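Local structure of sensory box histidine kinase/response regulator (Burkholderia thailandensis, 3MR0) at residues D24-P27 with K28-A31; D124-R127 with D128-A131. The protein probably acts as a sensor histidine kinase in a two-component phosphorelay, this chain being a PAS domain of the longer protein. All coordinates share one frame; numbering follows the deposited sequence. Where two conformers were deposited one is given.

Contact 1. Residues D24-P27 with K28-A31; sequences DWNP and KTGA
Asn26 and Ala31 face each other at the mouth of a beta-hairpin turn, which leads from strand 21-25 of the PAS fold to strand 32-34. Asn26 N donates to Ala31 O over 2.9 Å in a nearly straight bond (175°), and Gly30 N returns a more bent one to Asn26 O, also 2.9 Å long. Between them Pro27, Lys28 and Thr29 turn with helical backbone angles. Pro27 suits this start because its ring already fixes phi near the helical value, and Gly30 then takes a positive phi of 88° that most residues tolerate poorly.

The Asn26 side chain lies along one flank of the turn. Its CB is 3.2 Å from Thr29 OG1; CG, anti to the backbone N (chi1 -175°), stays equally near that hydroxyl and aims OD1 at the next N-H groups. There OD1 accepts Thr29 N at 3.0 Å and, weakly, Lys28 N, much as an Asx residue caps a first helical turn, though OD1 is modelled too close to Lys28 CG and its exact place is less sure. Asparagine fits because its amide oxygen is just far enough from the backbone to accept from N-H groups two and three residues later.

Trp25 lines a pocket holding PG5, probably from the crystallisation liquor, though such molecules often mark pockets; its indole touches Leu72 and Leu76 of helix 65-78. Pro27 CA sits 3.9 Å above one ring face, near the rim, and Trp25 CD1 approaches Ala31 O obliquely at 3.4 Å. A water bridges the two strand ends, donating to Asp24 O and, more weakly, to Ala31 O, each 3.2 Å away.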
loop_
_atom_site.group_PDB
_atom_site.type_symbol
_atom_site.label_atom_id
_atom_site.label_comp_id
_atom_site.label_asym_id
_atom_site.label_seq_id
_atom_site.Cartn_x
_atom_site.Cartn_y
_atom_site.Cartn_z
ATOM N N ASP A 24 7.333 4.470 6.330
ATOM C CA ASP A 24 8.790 4.289 6.430
ATOM C C ASP A 24 9.059 3.017 7.216
ATOM O O ASP A 24 8.795 2.955 8.416
ATOM C CB ASP A 24 9.419 5.495 7.133
ATOM C CG ASP A 24 10.944 5.367 7.333
ATOM O OD1 ASP A 24 11.550 4.343 6.998
ATOM O OD2 ASP A 24 11.546 6.334 7.839
ATOM N N TRP A 25 9.599 2.011 6.542
ATOM C CA TRP A 25 9.599 0.652 7.058
ATOM C C TRP A 25 10.992 0.033 7.228
ATOM O O TRP A 25 11.845 0.138 6.349
ATOM C CB TRP A 25 8.754 -0.183 6.114
ATOM C CG TRP A 25 8.596 -1.607 6.448
ATOM C CD1 TRP A 25 7.947 -2.140 7.525
ATOM C CD2 TRP A 25 9.046 -2.703 5.657
ATOM N NE1 TRP A 25 7.982 -3.503 7.457
ATOM C CE2 TRP A 25 8.656 -3.877 6.317
ATOM C CE3 TRP A 25 9.760 -2.805 4.455
ATOM C CZ2 TRP A 25 8.952 -5.146 5.815
ATOM C CZ3 TRP A 25 10.052 -4.051 3.957
ATOM C CH2 TRP A 25 9.649 -5.209 4.630
ATOM N N ASN A 26 11.208 -0.601 8.377
ATOM C CA ASN A 26 12.461 -1.277 8.660
ATOM C C ASN A 26 12.274 -2.749 8.391
ATOM O O ASN A 26 11.470 -3.408 9.047
ATOM C CB ASN A 26 12.909 -1.046 10.106
ATOM C CG ASN A 26 14.277 -1.648 10.397
ATOM O OD1 ASN A 26 14.463 -2.858 10.324
ATOM N ND2 ASN A 26 15.237 -0.801 10.729
ATOM N N PRO A 27 13.004 -3.267 7.400
ATOM C CA PRO A 27 12.824 -4.648 6.940
ATOM C C PRO A 27 13.229 -5.715 7.961
ATOM O O PRO A 27 12.624 -6.780 7.969
ATOM C CB PRO A 27 13.701 -4.720 5.677
ATOM C CG PRO A 27 13.778 -3.292 5.190
ATOM C CD PRO A 27 13.835 -2.482 6.466
ATOM N N LYS A 28 14.214 -5.457 8.803
ATOM C CA LYS A 28 14.636 -6.491 9.725
ATOM C C LYS A 28 13.660 -6.578 10.912
ATOM O O LYS A 28 13.235 -7.666 11.310
ATOM C CB LYS A 28 16.096 -6.281 10.155
ATOM C CG LYS A 28 16.457 -4.846 10.412
ATOM C CD LYS A 28 17.930 -4.685 10.782
ATOM C CE LYS A 28 18.819 -4.625 9.546
ATOM N NZ LYS A 28 20.110 -3.953 9.792
ATOM N N THR A 29 13.269 -5.417 11.434
ATOM C CA THR A 29 12.453 -5.335 12.642
ATOM C C THR A 29 10.932 -5.413 12.396
ATOM O O THR A 29 10.177 -5.839 13.288
ATOM C CB THR A 29 12.778 -4.052 13.428
ATOM O OG1 THR A 29 12.383 -2.916 12.652
ATOM C CG2 THR A 29 14.278 -3.970 13.719
ATOM N N GLY A 30 10.489 -5.004 11.202
ATOM C CA GLY A 30 9.067 -4.955 10.885
ATOM C C GLY A 30 8.413 -3.635 11.264
ATOM O O GLY A 30 7.298 -3.330 10.844
ATOM N N ALA A 31 9.132 -2.833 12.043
ATOM C CA ALA A 31 8.654 -1.529 12.478
ATOM C C ALA A 31 8.307 -0.586 11.316
ATOM O O ALA A 31 9.020 -0.505 10.324
ATOM C CB ALA A 31 9.688 -0.875 13.377
HETATM O O HOH W 1 10.747 2.165 10.858
#

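Contact 2. Residues D124-R127 with D128-A131; sequences DRKR and DEDA. With SO4 (sulfate ion), chain C.
Arg125 and Glu129, one helical turn apart, lie side by side and point the same way, so that the aliphatic part of the arginine runs along the carboxylate before the charges meet. Glu129 OE2 is 3.2 Å from Arg125 CG and reaches Arg125 NH1 at the guanidinium edge over 3.4 Å, a straight but weak hydrogen bond within a salt bridge. The two flat groups are turned 49° against each other. The other carboxylate oxygen, Glu129 OE1, faces Lys126, which crosses the glutamate obliquely; the lysine chain folds back at chi2 and chi3, and NZ forms a loose salt bridge to Glu129 OE1 at 3.6 Å. Glutamate suits the place since its extended chain can share one oxygen with each cation.

A bend at Arg125 chi3 presents another edge of the guanidinium to a sulfate, probably from the crystallisation liquor. NE donates to sulfate O1 and O3, both at 3.2 Å, and NH2 to sulfate O3 at 2.9 Å. Arg125 NH2 also pairs with Glu85, and Lys126 makes a cation-pi contact with Trp97, so both long side chains tie helix 123-140 to the sheet.

Underneath run the backbone bonds of the helix, such as Glu129 N to Arg125 O at 3.0 Å. Pairing at spacings of three and four residues is the familiar salt-bridge network on the surface of an alpha-helix, here at the start of the C-terminal helix of a PAS domain.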
loop_
_atom_site.group_PDB
_atom_site.type_symbol
_atom_site.label_atom_id
_atom_site.label_comp_id
_atom_site.label_asym_id
_atom_site.label_seq_id
_atom_site.Cartn_x
_atom_site.Cartn_y
_atom_site.Cartn_z
ATOM N N ASP A 124 -12.469 3.841 -5.616
ATOM C CA ASP A 124 -13.484 4.269 -6.599
ATOM C C ASP A 124 -13.114 3.989 -8.041
ATOM O O ASP A 124 -13.975 3.634 -8.838
ATOM C CB ASP A 124 -13.842 5.748 -6.426
ATOM C CG ASP A 124 -14.837 5.962 -5.321
ATOM O OD1 ASP A 124 -15.380 4.951 -4.838
ATOM O OD2 ASP A 124 -15.076 7.129 -4.935
ATOM N N ARG A 125 -11.846 4.170 -8.389
ATOM C CA ARG A 125 -11.391 3.766 -9.707
ATOM C C ARG A 125 -11.548 2.266 -9.879
ATOM O O ARG A 125 -11.994 1.823 -10.926
ATOM C CB ARG A 125 -9.934 4.146 -9.975
ATOM C CG ARG A 125 -9.386 3.413 -11.205
ATOM C CD ARG A 125 -8.144 4.062 -11.766
ATOM N NE ARG A 125 -7.142 4.280 -10.732
ATOM C CZ ARG A 125 -6.250 3.377 -10.353
ATOM N NH1 ARG A 125 -6.222 2.183 -10.925
ATOM N NH2 ARG A 125 -5.393 3.669 -9.397
ATOM N N LYS A 126 -11.189 1.489 -8.853
ATOM C CA LYS A 126 -11.250 0.024 -8.951
ATOM C C LYS A 126 -12.702 -0.473 -9.066
ATOM O O LYS A 126 -12.967 -1.488 -9.739
ATOM C CB LYS A 126 -10.480 -0.661 -7.805
ATOM C CG LYS A 126 -8.974 -0.379 -7.773
ATOM C CD LYS A 126 -8.230 -1.044 -8.898
ATOM C CE LYS A 126 -8.493 -2.506 -8.922
ATOM N NZ LYS A 126 -7.746 -3.145 -10.050
ATOM N N ARG A 127 -13.620 0.255 -8.426
ATOM C CA ARG A 127 -15.064 -0.004 -8.519
ATOM C C ARG A 127 -15.556 0.153 -9.950
ATOM O O ARG A 127 -16.287 -0.693 -10.459
ATOM C CB ARG A 127 -15.860 0.946 -7.595
ATOM C CG ARG A 127 -15.741 0.658 -6.083
ATOM C CD ARG A 127 -16.212 1.851 -5.231
ATOM N NE ARG A 127 -16.430 1.488 -3.819
ATOM C CZ ARG A 127 -16.421 2.344 -2.792
ATOM N NH1 ARG A 127 -16.197 3.634 -2.985
ATOM N NH2 ARG A 127 -16.623 1.904 -1.558
ATOM N N ASP A 128 -15.164 1.252 -10.588
ATOM C CA ASP A 128 -15.612 1.560 -11.956
ATOM C C ASP A 128 -14.948 0.664 -13.034
ATOM O O ASP A 128 -15.576 0.257 -14.010
ATOM C CB ASP A 128 -15.471 3.068 -12.252
ATOM C CG ASP A 128 -16.465 3.911 -11.465
ATOM O OD1 ASP A 128 -17.479 3.366 -10.969
ATOM O OD2 ASP A 128 -16.243 5.127 -11.330
ATOM N N GLU A 129 -13.687 0.332 -12.829
ATOM C CA GLU A 129 -13.024 -0.638 -13.689
ATOM C C GLU A 129 -13.709 -2.006 -13.637
ATOM O O GLU A 129 -13.900 -2.638 -14.669
ATOM C CB GLU A 129 -11.555 -0.804 -13.297
ATOM C CG GLU A 129 -10.684 0.387 -13.616
ATOM C CD GLU A 129 -9.243 0.203 -13.107
ATOM O OE1 GLU A 129 -8.927 -0.885 -12.566
ATOM O OE2 GLU A 129 -8.441 1.162 -13.240
ATOM N N ASP A 130 -14.044 -2.494 -12.445
ATOM C CA ASP A 130 -14.737 -3.776 -12.368
ATOM C C ASP A 130 -16.160 -3.673 -12.916
ATOM O O ASP A 130 -16.636 -4.584 -13.585
ATOM C CB ASP A 130 -14.781 -4.308 -10.939
ATOM C CG ASP A 130 -15.308 -5.747 -10.867
ATOM O OD1 ASP A 130 -14.635 -6.649 -11.406
ATOM O OD2 ASP A 130 -16.381 -5.975 -10.264
ATOM N N ALA A 131 -16.845 -2.585 -12.603
ATOM C CA ALA A 131 -18.157 -2.344 -13.171
ATOM C C ALA A 131 -18.086 -2.462 -14.698
ATOM O O ALA A 131 -18.896 -3.161 -15.303
ATOM C CB ALA A 131 -18.692 -0.968 -12.753
HETATM S S SO4 C . -6.970 7.457 -8.652
HETATM O O1 SO4 C . -7.815 7.276 -9.824
HETATM O O2 SO4 C . -7.758 7.536 -7.434
HETATM O O3 SO4 C . -6.077 6.323 -8.560
HETATM O O4 SO4 C . -6.171 8.670 -8.747
#

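In the fold
The two contacts lie on opposite sides of the chain's centre, 32 Å apart between their centres and about 20 Å between nearest atoms. Contact 1 comes first along the chain, in the hairpin linking strands 21-25 and 32-34 of the antiparallel PAS sheet; contact 2 falls near the end, on helix 123-140. Strand 112-121 connects them structurally: it pairs with strand 21-25 inside the sheet and leads straight into that helix. The hairpin closes one end of the PAS domain, while the helix leaves it on the opposite side, consistent with a linker toward the kinase part in the full-length protein.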